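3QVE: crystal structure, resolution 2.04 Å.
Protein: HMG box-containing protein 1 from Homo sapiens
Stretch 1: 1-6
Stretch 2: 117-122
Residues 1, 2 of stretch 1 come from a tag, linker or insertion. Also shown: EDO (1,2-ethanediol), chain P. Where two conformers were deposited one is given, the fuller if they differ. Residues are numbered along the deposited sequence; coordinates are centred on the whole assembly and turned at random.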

# COMPACT_ATOMS: atom_id res chain seq x y z
N SER A 1 -7.17 12.84 8.52
CA SER A 1 -6.88 13.57 9.80
C SER A 1 -5.67 14.51 9.58
O SER A 1 -5.86 15.64 9.11
CB SER A 1 -6.69 12.55 10.94
OG SER A 1 -7.64 11.51 10.84
N MET A 2 -4.44 14.08 9.90
CA MET A 2 -3.24 14.69 9.30
C MET A 2 -3.26 14.41 7.81
O MET A 2 -3.75 13.37 7.36
CB MET A 2 -1.92 14.17 9.92
CG MET A 2 -1.47 14.96 11.16
SD MET A 2 0.31 15.07 11.40
CE MET A 2 0.89 15.91 9.92
N SER A 3 -2.76 15.37 7.04
CA SER A 3 -2.88 15.31 5.60
C SER A 3 -1.96 14.24 4.99
O SER A 3 -0.96 13.83 5.61
CB SER A 3 -2.65 16.69 4.98
OG SER A 3 -1.29 17.00 5.00
N TRP A 4 -2.34 13.79 3.79
CA TRP A 4 -1.59 12.76 3.04
C TRP A 4 -0.10 13.05 2.81
O TRP A 4 0.29 14.13 2.37
CB TRP A 4 -2.25 12.47 1.68
CG TRP A 4 -3.39 11.52 1.78
CD1 TRP A 4 -4.70 11.83 2.01
CD2 TRP A 4 -3.31 10.10 1.70
NE1 TRP A 4 -5.45 10.68 2.05
CE2 TRP A 4 -4.63 9.61 1.87
CE3 TRP A 4 -2.27 9.20 1.50
CZ2 TRP A 4 -4.92 8.26 1.83
CZ3 TRP A 4 -2.56 7.87 1.47
CH2 TRP A 4 -3.89 7.41 1.62
N PRO A 5 0.74 12.07 3.11
CA PRO A 5 2.08 12.10 2.57
C PRO A 5 2.04 12.01 1.04
O PRO A 5 1.00 11.69 0.46
CB PRO A 5 2.72 10.82 3.09
CG PRO A 5 1.64 10.02 3.74
CD PRO A 5 0.40 10.80 3.79
N SER A 6 3.19 12.26 0.42
CA SER A 6 3.32 12.20 -1.03
C SER A 6 3.34 10.75 -1.50
O SER A 6 4.26 9.99 -1.21
CB SER A 6 4.58 12.93 -1.49
OG SER A 6 4.61 13.01 -2.89
N GLN A 117 9.06 9.16 10.90
CA GLN A 117 9.28 9.39 9.48
C GLN A 117 8.27 10.33 8.85
O GLN A 117 8.65 11.08 7.98
CB GLN A 117 9.25 8.07 8.70
CG GLN A 117 10.43 7.15 8.98
CD GLN A 117 11.75 7.81 8.59
OE1 GLN A 117 11.90 8.32 7.47
NE2 GLN A 117 12.70 7.83 9.53
N HIS A 118 7.00 10.28 9.27
CA HIS A 118 5.93 11.06 8.64
C HIS A 118 5.22 12.02 9.58
O HIS A 118 4.41 12.77 9.12
CB HIS A 118 4.90 10.10 8.06
CG HIS A 118 5.49 9.20 7.02
ND1 HIS A 118 5.91 9.68 5.79
CD2 HIS A 118 5.83 7.89 7.05
CE1 HIS A 118 6.48 8.69 5.12
NE2 HIS A 118 6.43 7.60 5.85
N GLY A 119 5.45 11.96 10.88
CA GLY A 119 4.73 12.86 11.80
C GLY A 119 3.27 12.48 12.07
O GLY A 119 2.52 13.23 12.68
N ILE A 120 2.85 11.29 11.65
CA ILE A 120 1.44 10.93 11.71
C ILE A 120 1.24 9.93 12.85
O ILE A 120 1.84 8.85 12.83
CB ILE A 120 0.99 10.23 10.38
CG1 ILE A 120 1.14 11.18 9.18
CG2 ILE A 120 -0.44 9.73 10.51
CD1 ILE A 120 0.97 10.49 7.84
N PRO A 121 0.35 10.25 13.80
CA PRO A 121 0.00 9.28 14.85
C PRO A 121 -0.91 8.15 14.32
O PRO A 121 -1.86 8.43 13.59
CB PRO A 121 -0.78 10.13 15.82
CG PRO A 121 -1.42 11.22 14.98
CD PRO A 121 -0.50 11.45 13.83
N CYS A 122 -0.64 6.91 14.68
CA CYS A 122 -1.30 5.79 14.03
C CYS A 122 -1.76 4.75 14.99
O CYS A 122 -1.07 4.47 15.95
CB CYS A 122 -0.29 5.06 13.11
SG CYS A 122 0.18 5.99 11.65
C1 EDO P . -6.17 15.46 3.05
O1 EDO P . -4.81 15.28 2.66
C2 EDO P . -6.25 15.64 4.56
O2 EDO P . -7.59 15.94 4.95

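The two stretches, at least 113 residues apart in sequence wherever they touch, run roughly antiparallel: the vectors from CA of residue 2 to 5 and from CA of residue 118 to 121 lie 151° apart. Stretch 1 has no regular secondary structure, whereas stretch 2 begins with the tail of a helix, Gln-117 and His-118, and continues as loop. The nearest CA pairs, Met-2 CA with Ile-120 CA at 6.5 Å and Pro-5 CA with His-118 CA at 7.3 Å, leave room for side chains between the backbones. No hydrogen bond joins the stretches, and the contact buries a modest 226 Å² in total.

Apolar packing therefore supplies most of the contact. Ile-120 takes part at both ends of it. Its CA-to-CB bond points sideways, but with chi1 m and chi2 t its end comes nearer stretch 1, placing Ile-120 CD1 4.1 Å from Pro-5 CD; Ile-120 CG1 lies 4.3 Å from Met-2 CB. These are van der Waals distances between aliphatic carbons. Met-2 SD also approaches Pro-121 CD at 4.4 Å, although Met-2 belongs to the expression tag and is poorly ordered, so its part in the packing deserves less weight.

Some contacts bring a polar atom close to the other stretch. Met-2 SD lies 3.1 Å from Gly-119 O, a close approach of sulfur to a carbonyl oxygen. Gly-119 is the first residue to leave the helical conformation, and its positive phi of 76° is one that glycine adopts readily. At the other end, Pro-5 CB sits 4.3 Å from His-118 ND1, oblique to the imidazole ring.

The CA-to-CB bond of Trp-4 points away from stretch 2. Trp-4 N donates a hydrogen bond to EDO O1, of a 1,2-ethanediol probably from the crystallisation liquor, at 3.1 Å with a nearly linear N-H...O angle of 170°.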